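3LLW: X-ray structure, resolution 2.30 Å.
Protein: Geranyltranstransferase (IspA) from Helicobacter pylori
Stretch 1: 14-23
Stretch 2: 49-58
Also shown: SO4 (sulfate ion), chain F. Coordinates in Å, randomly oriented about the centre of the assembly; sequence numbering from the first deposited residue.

Stretch 1, residues 14-23: ECERFESFLK
Stretch 2 49-58: KRFRPKLFLA

Two helices of one chain pack here at a steep angle. Residues 14-23 are helical throughout, continuing a helix that begins earlier; in the second stretch Lys49 and Arg50 lead into a helix that runs from Phe51 through Ala58 and beyond. The helix axes approach to 10.4 Å, and their N-to-C directions differ by 132°, roughly midway between perpendicular and antiparallel. The register is set by Cys15 beside Lys54, with CA atoms 6.3 Å apart, and by Glu19 beside Arg50, with CA atoms 8.2 Å apart, so the backbones diverge toward the start of the second helix. Long side chains span the wider end.

Most backbone polar groups within the helices are satisfied by i to i+4 bonds. Phe18 N donates to Glu14 O at 2.7 Å and Leu22 N to Phe18 O at 3.1 Å; in the partner, Leu57 N reaches Pro53 O at 2.8 Å. Arg50 stands at the N-cap position with phi/psi of 65/35, a left-handed conformation, and its O accepts from Lys54 N at 3.0 Å. Pro53, in the first turn, suits a place where its nitrogen needs no helical acceptor.

The polar link between the stretches is the salt bridge of Glu19 and Arg50. Arg50 NE donates to Glu19 OE1 at 3.0 Å, with a nearly straight N-H...acceptor angle of 171°, and OE1 lies near the guanidinium plane. Arg50 points its CA-to-CB bond toward the first helix, with chi1 m (-85°), chi2 22° and chi3 140°. Glu19 starts sideways, but chi1 t, chi2 p and chi3 67° bring its carboxylate nearer. Arg50 NH1 and NH2 are hydrogen-bonded elsewhere in the structure, which helps this largely buried charge pay its desolvation cost. Leu22, t,t, lays CD1 over one face of the guanidinium, a surface that makes no hydrogen bonds.

The two stretches together bury 413 Å², both sides summed; apart from the salt bridge, the contact is largely apolar packing. Phe18 (chi1 t, chi2 76°) directs its ring into the second stretch: CE2 lies 3.6 Å from Pro53 CB and 3.8 Å from Arg50 CG, which sits at the ring edge. Its own CB is 3.9 Å from CD1 of Leu57, a buried m,t residue whose branched end fills space beside the first helix. Where the helices come closest in register, the compact Cys15 (m) fits, its SG 3.8 Å from Lys54 CG. Lys54, m,t,t,t, offers its aliphatic stem there, while its NZ makes a weak bond to Lys49 O at 3.2 Å.

Away from the contact, Arg17 NH1 forms a salt bridge with Glu14 OE2 at 3.2 Å, a weak hydrogen bond at 131°; Glu14 OE1 is satisfied elsewhere in the structure. At the start of the second helix, a sulfate, probably from the crystallisation liquor, accepts from Arg52 NH2 to its O2 at 2.8 Å and, weakly, from Phe51 N to its O3 at 3.3 Å.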

# COMPACT_ATOMS: atom_id res chain seq x y z
N GLU A 14 -18.62 21.21 4.00
CA GLU A 14 -17.70 20.13 4.39
C GLU A 14 -16.62 19.84 3.35
O GLU A 14 -15.49 19.51 3.71
CB GLU A 14 -18.46 18.86 4.75
CG GLU A 14 -19.20 18.97 6.08
CD GLU A 14 -18.31 19.49 7.21
OE1 GLU A 14 -17.21 18.92 7.41
OE2 GLU A 14 -18.70 20.47 7.88
N CYS A 15 -16.96 20.00 2.08
CA CYS A 15 -15.99 19.89 1.00
C CYS A 15 -14.92 20.96 1.06
O CYS A 15 -13.76 20.70 0.76
CB CYS A 15 -16.70 19.92 -0.35
SG CYS A 15 -17.76 18.47 -0.59
N GLU A 16 -15.31 22.18 1.45
CA GLU A 16 -14.38 23.29 1.62
C GLU A 16 -13.52 23.08 2.86
O GLU A 16 -12.34 23.40 2.86
CB GLU A 16 -15.12 24.63 1.72
CG GLU A 16 -15.84 25.04 0.43
CD GLU A 16 -14.90 25.15 -0.76
OE1 GLU A 16 -14.00 26.03 -0.76
OE2 GLU A 16 -15.06 24.35 -1.72
N ARG A 17 -14.13 22.52 3.90
CA ARG A 17 -13.43 22.20 5.14
C ARG A 17 -12.51 20.98 4.98
O ARG A 17 -11.50 20.89 5.69
CB ARG A 17 -14.43 21.94 6.27
CG ARG A 17 -15.06 23.18 6.88
CD ARG A 17 -16.12 22.77 7.89
NE ARG A 17 -16.61 23.90 8.68
CZ ARG A 17 -17.44 23.81 9.72
NH1 ARG A 17 -17.89 22.62 10.14
NH2 ARG A 17 -17.81 24.92 10.35
N PHE A 18 -12.85 20.05 4.09
CA PHE A 18 -11.94 18.95 3.82
C PHE A 18 -10.69 19.49 3.12
O PHE A 18 -9.58 19.06 3.43
CB PHE A 18 -12.55 17.83 2.97
CG PHE A 18 -11.51 16.91 2.36
CD1 PHE A 18 -10.86 15.96 3.15
CD2 PHE A 18 -11.12 17.05 1.02
CE1 PHE A 18 -9.89 15.13 2.61
CE2 PHE A 18 -10.13 16.24 0.46
CZ PHE A 18 -9.51 15.27 1.25
N GLU A 19 -10.88 20.42 2.20
CA GLU A 19 -9.77 20.98 1.42
C GLU A 19 -8.76 21.69 2.33
O GLU A 19 -7.55 21.64 2.08
CB GLU A 19 -10.30 21.88 0.30
CG GLU A 19 -9.22 22.68 -0.49
CD GLU A 19 -8.17 21.80 -1.19
OE1 GLU A 19 -8.52 21.06 -2.14
OE2 GLU A 19 -6.98 21.88 -0.81
N SER A 20 -9.25 22.31 3.40
CA SER A 20 -8.39 23.03 4.32
C SER A 20 -7.56 22.05 5.16
O SER A 20 -6.36 22.25 5.35
CB SER A 20 -9.21 23.96 5.20
OG SER A 20 -8.39 24.97 5.74
N PHE A 21 -8.23 21.00 5.65
CA PHE A 21 -7.60 19.89 6.36
C PHE A 21 -6.42 19.27 5.57
O PHE A 21 -5.37 18.98 6.14
CB PHE A 21 -8.67 18.83 6.66
CG PHE A 21 -8.15 17.56 7.26
CD1 PHE A 21 -8.14 17.38 8.64
CD2 PHE A 21 -7.76 16.49 6.44
CE1 PHE A 21 -7.70 16.18 9.21
CE2 PHE A 21 -7.31 15.29 7.00
CZ PHE A 21 -7.28 15.13 8.39
N LEU A 22 -6.58 19.14 4.29
CA LEU A 22 -5.57 18.56 3.47
C LEU A 22 -4.39 19.51 3.31
O LEU A 22 -3.26 19.10 3.32
CB LEU A 22 -6.19 18.19 2.14
CG LEU A 22 -5.35 17.72 0.98
CD1 LEU A 22 -6.17 17.04 -0.04
CD2 LEU A 22 -4.58 18.82 0.36
N LYS A 23 -4.67 20.78 3.19
CA LYS A 23 -3.68 21.87 3.18
C LYS A 23 -2.85 21.91 4.47
O LYS A 23 -1.64 22.10 4.42
CB LYS A 23 -4.39 23.22 2.95
CG LYS A 23 -3.48 24.43 2.78
CD LYS A 23 -4.19 25.74 3.17
CE LYS A 23 -4.87 26.42 1.98
NZ LYS A 23 -6.17 25.78 1.58
N LYS A 49 -8.99 18.58 -7.97
CA LYS A 49 -10.40 18.95 -8.01
C LYS A 49 -11.14 18.17 -6.91
O LYS A 49 -12.26 18.53 -6.56
CB LYS A 49 -11.00 18.71 -9.40
CG LYS A 49 -11.09 19.98 -10.26
CD LYS A 49 -12.50 20.57 -10.24
CE LYS A 49 -12.48 22.08 -10.03
NZ LYS A 49 -12.20 22.44 -8.60
N ARG A 50 -10.48 17.13 -6.38
CA ARG A 50 -10.95 16.34 -5.21
C ARG A 50 -12.24 15.56 -5.49
O ARG A 50 -13.08 15.40 -4.60
CB ARG A 50 -11.13 17.23 -3.96
CG ARG A 50 -9.92 17.53 -3.07
CD ARG A 50 -8.56 17.37 -3.74
NE ARG A 50 -7.61 18.42 -3.36
CZ ARG A 50 -6.29 18.31 -3.42
NH1 ARG A 50 -5.53 19.34 -3.06
NH2 ARG A 50 -5.72 17.18 -3.84
N PHE A 51 -12.39 15.07 -6.72
CA PHE A 51 -13.61 14.39 -7.10
C PHE A 51 -13.93 13.20 -6.19
O PHE A 51 -15.07 13.03 -5.77
CB PHE A 51 -13.60 13.98 -8.58
CG PHE A 51 -14.91 13.37 -9.06
CD1 PHE A 51 -16.11 14.08 -8.94
CD2 PHE A 51 -14.94 12.10 -9.61
CE1 PHE A 51 -17.31 13.53 -9.37
CE2 PHE A 51 -16.14 11.54 -10.06
CZ PHE A 51 -17.33 12.25 -9.93
N ARG A 52 -12.92 12.40 -5.87
CA ARG A 52 -13.13 11.20 -5.07
C ARG A 52 -13.48 11.46 -3.60
O ARG A 52 -14.45 10.87 -3.13
CB ARG A 52 -11.98 10.19 -5.23
CG ARG A 52 -11.94 9.57 -6.60
CD ARG A 52 -10.52 9.57 -7.14
NE ARG A 52 -10.52 9.20 -8.55
CZ ARG A 52 -10.40 10.07 -9.55
NH1 ARG A 52 -10.43 9.62 -10.79
NH2 ARG A 52 -10.24 11.37 -9.31
N PRO A 53 -12.71 12.32 -2.88
CA PRO A 53 -13.21 12.69 -1.56
C PRO A 53 -14.59 13.35 -1.56
O PRO A 53 -15.39 13.07 -0.66
CB PRO A 53 -12.15 13.66 -1.04
CG PRO A 53 -10.92 13.33 -1.79
CD PRO A 53 -11.40 12.94 -3.15
N LYS A 54 -14.89 14.19 -2.55
CA LYS A 54 -16.24 14.74 -2.67
C LYS A 54 -17.32 13.67 -2.82
O LYS A 54 -18.40 13.80 -2.25
CB LYS A 54 -16.34 15.75 -3.80
CG LYS A 54 -15.72 17.09 -3.46
CD LYS A 54 -15.55 17.95 -4.69
CE LYS A 54 -14.73 19.20 -4.34
NZ LYS A 54 -14.76 20.22 -5.40
N LEU A 55 -17.04 12.61 -3.58
CA LEU A 55 -17.98 11.49 -3.71
C LEU A 55 -18.18 10.77 -2.39
O LEU A 55 -19.30 10.41 -2.05
CB LEU A 55 -17.49 10.48 -4.74
CG LEU A 55 -17.56 10.84 -6.22
CD1 LEU A 55 -16.59 9.93 -6.98
CD2 LEU A 55 -18.99 10.66 -6.71
N PHE A 56 -17.07 10.57 -1.66
CA PHE A 56 -17.07 9.95 -0.34
C PHE A 56 -17.94 10.75 0.61
O PHE A 56 -18.83 10.20 1.30
CB PHE A 56 -15.63 9.87 0.21
CG PHE A 56 -15.55 9.44 1.65
CD1 PHE A 56 -15.17 10.34 2.64
CD2 PHE A 56 -15.88 8.13 2.04
CE1 PHE A 56 -15.10 9.95 3.98
CE2 PHE A 56 -15.82 7.74 3.38
CZ PHE A 56 -15.45 8.65 4.35
N LEU A 57 -17.68 12.05 0.64
CA LEU A 57 -18.41 12.97 1.51
C LEU A 57 -19.86 13.20 1.10
O LEU A 57 -20.70 13.45 1.96
CB LEU A 57 -17.66 14.30 1.64
CG LEU A 57 -16.36 14.26 2.42
CD1 LEU A 57 -15.56 15.55 2.17
CD2 LEU A 57 -16.64 14.06 3.89
N ALA A 58 -20.17 13.07 -0.18
CA ALA A 58 -21.55 13.16 -0.65
C ALA A 58 -22.43 12.10 -0.01
O ALA A 58 -23.52 12.41 0.42
CB ALA A 58 -21.62 13.04 -2.15
S SO4 F . -9.38 14.83 -10.29
O1 SO4 F . -7.92 15.04 -10.25
O2 SO4 F . -9.69 13.58 -10.98
O3 SO4 F . -9.95 14.81 -8.93
O4 SO4 F . -9.98 15.93 -11.05